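Local coordinates for protein terminal oxygenase component of carbazole 1,9a-dioxygenase (Nocardioides aromaticivorans, PDB 3GCF) that serves as the terminal oxygenase that dioxygenates carbazole, probably passing electrons from its Rieske [2Fe-2S] cluster to a mononuclear iron that activates dioxygen, at residues A[67-72]-A[103-108]; A[73-78]-A[94-99]. One frame throughout, in Å; residues are numbered along the deposited sequence.

Contact 1 (A[67-72]-A[103-108])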
# COMPACT_ATOMS: atom_id res chain seq x y z
N GLU A 67 -16.77 -12.67 33.80
CA GLU A 67 -16.22 -13.65 32.87
C GLU A 67 -15.87 -13.09 31.51
O GLU A 67 -16.64 -12.33 30.92
CB GLU A 67 -17.21 -14.80 32.69
CG GLU A 67 -17.38 -15.65 33.93
CD GLU A 67 -18.57 -16.57 33.82
OE1 GLU A 67 -18.77 -17.14 32.72
OE2 GLU A 67 -19.30 -16.73 34.83
N VAL A 68 -14.70 -13.48 31.01
CA VAL A 68 -14.24 -13.04 29.70
C VAL A 68 -15.01 -13.81 28.64
O VAL A 68 -15.10 -15.04 28.68
CB VAL A 68 -12.72 -13.29 29.53
CG1 VAL A 68 -12.28 -12.88 28.12
CG2 VAL A 68 -11.94 -12.50 30.57
N LYS A 69 -15.59 -13.08 27.69
CA LYS A 69 -16.36 -13.69 26.62
C LYS A 69 -15.71 -13.36 25.28
O LYS A 69 -15.11 -12.30 25.12
CB LYS A 69 -17.80 -13.17 26.63
CG LYS A 69 -18.48 -13.17 28.00
CD LYS A 69 -18.58 -14.56 28.61
CE LYS A 69 -19.36 -15.51 27.72
NZ LYS A 69 -19.44 -16.88 28.31
N ALA A 70 -15.84 -14.27 24.32
CA ALA A 70 -15.30 -14.05 22.99
C ALA A 70 -16.39 -14.26 21.95
O ALA A 70 -17.01 -15.33 21.89
CB ALA A 70 -14.13 -14.99 22.73
N ILE A 71 -16.62 -13.24 21.13
CA ILE A 71 -17.64 -13.31 20.09
C ILE A 71 -17.06 -12.77 18.78
O ILE A 71 -16.13 -11.96 18.80
CB ILE A 71 -18.90 -12.50 20.50
CG1 ILE A 71 -20.00 -12.68 19.45
CG2 ILE A 71 -18.56 -11.02 20.66
CD1 ILE A 71 -21.40 -12.35 19.98
N ALA A 72 -17.58 -13.23 17.66
CA ALA A 72 -17.10 -12.78 16.36
C ALA A 72 -17.27 -11.26 16.26
O ALA A 72 -18.34 -10.72 16.58
CB ALA A 72 -17.85 -13.47 15.24
N TYR A 103 -26.70 -9.10 20.59
CA TYR A 103 -26.43 -10.52 20.72
C TYR A 103 -26.12 -10.99 22.14
O TYR A 103 -25.53 -10.26 22.94
CB TYR A 103 -25.26 -10.92 19.82
CG TYR A 103 -25.40 -10.49 18.38
CD1 TYR A 103 -25.17 -9.17 18.00
CD2 TYR A 103 -25.78 -11.41 17.40
CE1 TYR A 103 -25.30 -8.77 16.67
CE2 TYR A 103 -25.92 -11.01 16.07
CZ TYR A 103 -25.68 -9.69 15.71
OH TYR A 103 -25.80 -9.30 14.40
N ASP A 104 -26.51 -12.23 22.41
CA ASP A 104 -26.27 -12.89 23.69
C ASP A 104 -24.85 -13.44 23.61
O ASP A 104 -24.54 -14.24 22.73
CB ASP A 104 -27.27 -14.04 23.87
CG ASP A 104 -27.11 -14.76 25.20
OD1 ASP A 104 -25.98 -15.17 25.54
OD2 ASP A 104 -28.13 -14.92 25.90
N LEU A 105 -23.98 -13.01 24.52
CA LEU A 105 -22.60 -13.49 24.49
C LEU A 105 -22.44 -14.99 24.73
O LEU A 105 -21.49 -15.59 24.23
CB LEU A 105 -21.75 -12.71 25.49
CG LEU A 105 -21.53 -11.22 25.20
CD1 LEU A 105 -20.68 -10.62 26.30
CD2 LEU A 105 -20.85 -11.05 23.85
N ASP A 106 -23.35 -15.59 25.47
CA ASP A 106 -23.24 -17.02 25.76
C ASP A 106 -23.45 -17.94 24.57
O ASP A 106 -22.82 -18.99 24.49
CB ASP A 106 -24.19 -17.43 26.89
CG ASP A 106 -23.79 -16.86 28.23
OD1 ASP A 106 -22.57 -16.74 28.48
OD2 ASP A 106 -24.68 -16.53 29.04
N ASP A 107 -24.32 -17.56 23.64
CA ASP A 107 -24.58 -18.41 22.49
C ASP A 107 -24.54 -17.67 21.15
O ASP A 107 -24.79 -18.26 20.11
CB ASP A 107 -25.95 -19.10 22.63
CG ASP A 107 -27.09 -18.11 22.74
OD1 ASP A 107 -26.91 -16.94 22.33
OD2 ASP A 107 -28.18 -18.50 23.21
N GLY A 108 -24.23 -16.38 21.19
CA GLY A 108 -24.14 -15.60 19.96
C GLY A 108 -25.43 -15.32 19.21
O GLY A 108 -25.41 -14.74 18.12
O HOH W 1 -18.85 -14.92 23.99

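Contact 2 (A[73-78]-A[94-99]). With FES (Fe2/s2 (inorganic) cluster), chain Q.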
# COMPACT_ATOMS: atom_id res chain seq x y z
N ASP A 73 -16.21 -10.58 15.83
CA ASP A 73 -16.23 -9.13 15.69
C ASP A 73 -16.77 -8.74 14.31
O ASP A 73 -16.09 -8.10 13.51
CB ASP A 73 -14.82 -8.57 15.90
CG ASP A 73 -14.80 -7.06 15.97
OD1 ASP A 73 -15.85 -6.45 16.23
OD2 ASP A 73 -13.71 -6.48 15.78
N GLY A 74 -18.01 -9.15 14.05
CA GLY A 74 -18.66 -8.88 12.79
C GLY A 74 -20.16 -9.10 12.96
O GLY A 74 -20.60 -10.18 13.35
N CYS A 75 -20.94 -8.06 12.67
CA CYS A 75 -22.38 -8.13 12.79
C CYS A 75 -22.97 -9.01 11.68
O CYS A 75 -22.47 -9.02 10.55
CB CYS A 75 -22.97 -6.72 12.71
SG CYS A 75 -24.74 -6.59 13.04
N ALA A 76 -24.03 -9.74 12.01
CA ALA A 76 -24.68 -10.61 11.03
C ALA A 76 -25.49 -9.80 10.01
O ALA A 76 -25.76 -10.29 8.90
CB ALA A 76 -25.59 -11.60 11.74
N HIS A 77 -25.88 -8.58 10.37
CA HIS A 77 -26.68 -7.74 9.48
C HIS A 77 -25.90 -7.29 8.24
O HIS A 77 -26.13 -7.80 7.14
CB HIS A 77 -27.17 -6.51 10.25
CG HIS A 77 -28.08 -5.62 9.46
ND1 HIS A 77 -28.24 -4.28 9.74
CD2 HIS A 77 -28.91 -5.89 8.42
CE1 HIS A 77 -29.13 -3.77 8.91
NE2 HIS A 77 -29.55 -4.72 8.10
N ARG A 78 -24.98 -6.34 8.40
CA ARG A 78 -24.20 -5.87 7.27
C ARG A 78 -22.69 -6.04 7.46
O ARG A 78 -21.89 -5.30 6.91
CB ARG A 78 -24.54 -4.40 6.96
CG ARG A 78 -26.02 -4.18 6.64
CD ARG A 78 -26.26 -2.77 6.10
NE ARG A 78 -25.55 -2.58 4.84
CZ ARG A 78 -26.13 -2.29 3.68
NH1 ARG A 78 -27.44 -2.15 3.60
NH2 ARG A 78 -25.38 -2.15 2.59
N VAL A 94 -23.97 -7.72 23.62
CA VAL A 94 -23.22 -6.72 22.89
C VAL A 94 -24.22 -6.18 21.88
O VAL A 94 -25.01 -6.95 21.32
CB VAL A 94 -21.97 -7.32 22.18
CG1 VAL A 94 -22.38 -8.34 21.13
CG2 VAL A 94 -21.15 -6.20 21.55
N SER A 95 -24.21 -4.87 21.67
CA SER A 95 -25.13 -4.25 20.72
C SER A 95 -24.35 -3.59 19.60
O SER A 95 -23.39 -2.86 19.85
CB SER A 95 -26.00 -3.20 21.43
OG SER A 95 -26.95 -3.79 22.30
N CYS A 96 -24.76 -3.85 18.36
CA CYS A 96 -24.09 -3.27 17.21
C CYS A 96 -24.38 -1.77 17.19
O CYS A 96 -25.50 -1.35 17.44
CB CYS A 96 -24.59 -3.92 15.92
SG CYS A 96 -23.73 -3.37 14.41
N TRP A 97 -23.36 -0.98 16.89
CA TRP A 97 -23.47 0.47 16.83
C TRP A 97 -24.25 0.98 15.62
O TRP A 97 -24.66 2.14 15.59
CB TRP A 97 -22.07 1.10 16.76
CG TRP A 97 -21.23 0.55 15.62
CD1 TRP A 97 -20.35 -0.49 15.68
CD2 TRP A 97 -21.25 0.99 14.25
NE1 TRP A 97 -19.82 -0.74 14.43
CE2 TRP A 97 -20.35 0.15 13.54
CE3 TRP A 97 -21.93 1.99 13.56
CZ2 TRP A 97 -20.12 0.30 12.16
CZ3 TRP A 97 -21.70 2.14 12.19
CH2 TRP A 97 -20.81 1.29 11.51
N TYR A 98 -24.47 0.13 14.62
CA TYR A 98 -25.15 0.57 13.40
C TYR A 98 -26.68 0.59 13.44
O TYR A 98 -27.28 1.65 13.29
CB TYR A 98 -24.64 -0.25 12.21
CG TYR A 98 -24.68 0.46 10.88
CD1 TYR A 98 -24.90 1.85 10.80
CD2 TYR A 98 -24.53 -0.24 9.69
CE1 TYR A 98 -24.96 2.50 9.57
CE2 TYR A 98 -24.59 0.41 8.45
CZ TYR A 98 -24.80 1.77 8.40
OH TYR A 98 -24.89 2.41 7.18
N HIS A 99 -27.32 -0.57 13.63
CA HIS A 99 -28.78 -0.63 13.70
C HIS A 99 -29.27 -1.24 15.02
O HIS A 99 -30.44 -1.60 15.14
CB HIS A 99 -29.37 -1.46 12.54
CG HIS A 99 -28.90 -1.04 11.19
ND1 HIS A 99 -27.73 -1.51 10.62
CD2 HIS A 99 -29.44 -0.19 10.28
CE1 HIS A 99 -27.58 -0.97 9.42
NE2 HIS A 99 -28.60 -0.17 9.19
FE1 FES Q . -25.03 -4.30 12.81
FE2 FES Q . -26.91 -3.37 11.12
S1 FES Q . -27.18 -3.85 13.25
S2 FES Q . -24.70 -3.88 10.67

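Contact 1 (A[67-72]-A[103-108])
Lys69 has CG anti to its carbonyl carbon (chi1 -48°) and turns again at chi2 and chi3; the folded chain lays its methylenes against Leu105 and carries the ammonium on to Asp106. In Ile71, by contrast, CG1 is anti to the backbone N (chi1 -176°) and the chain runs on extended, which carries CD1 to Tyr103. Leu105 fits between the two with its branched end: CD1 rests on the lysine, 3.8 Å from Lys69 CG, while CD2 meets the isoleucine, 3.9 Å from Ile71 CG2. Beyond it, the tip of Ile71 crosses Tyr103 at about a right angle, CD1 lying 4.1 Å from Tyr103 CB, and comes near the backbone of Gly108. At the more exposed end, Lys69 NZ forms a salt bridge with Asp106 OD1 at 3.1 Å, approaching the oxygen nearly along its C-O axis. An alanine in place of Lys69 would probably leave the Asp106 carboxylate without this counter-charge and uncover one side of Leu105. Leu105 and Asp106 are presented by an Asx turn, in which Asp104 OD1 accepts from Asp106 N at 2.7 Å. The chain turns on past it to Gly108, whose N bonds to Asp104 O at 2.7 Å and whose positive phi glycine adopts readily. A water bridges strand and turn, 2.7 Å from Leu105 O, with a weaker bond to Ala70 O. The six-stranded sheet is thus joined to the hairpin turn of the cluster-binding part by apolar contacts inside and a lysine-aspartate pair outside, whose attraction would be moderated by solvent.

Contact 2 (A[73-78]-A[94-99])
Cys75 SG is held from two directions: it binds the cluster iron FE1 at 2.3 Å and accepts from His77 N at 3.5 Å. Across from it Cys96 SG repeats the pattern, binding FE1 at 2.3 Å and accepting from Tyr98 N at 3.6 Å. In both cysteines SG is anti to the backbone N (chi1 -173° and -175°), which aims each thiolate at the iron; the N-H donors would be expected to draw off some of the sulfurs' negative charge. The other iron, FE2, takes His77 ND1 and His99 ND1, each at 2.1 Å. His77 ND1 and His99 ND1 lie 3.0 Å apart without a hydrogen bond, since both bind the metal. The rings pack edge to face with planes at 74°, CE1 of His77 standing over one face of His99. Histidine suits these places because ND1 can bind iron while NE2 reaches outward: to Asp363 of the second subunit from His77, and to Asp186 of that subunit from His99. Arg78 lays CG over the centre of the ring of His77, the residue before it, and its guanidinium makes a salt bridge to Glu182 of the second subunit. Two loops, each giving a cysteine and a histidine, with both cysteines on one iron and both histidines on the other, are the signature of the Rieske [2Fe-2S] site.

Overall arrangement
Contact 2 is nested in the chain inside the loop that contact 1 closes, and their centres are about 13 Å apart. Tyr103 joins them: its N is 2.8 Å from Val94 O, a probable hydrogen bond between neighbouring strands, while its OH lies 3.0 Å from Ala76 N, probably bonded too, and packs 3.2 Å from Cys75 SG. A tyrosine is long enough to span from strand 101-104 to the cluster loop of 73-78. Contact 1 thus fastens the base of the cluster-binding part to the larger sheet, and contact 2 forms its tip, against the second subunit. There Asp186 precedes the iron ligand His189 by three residues, consistent with electron transfer between subunits, as in related Rieske oxygenases.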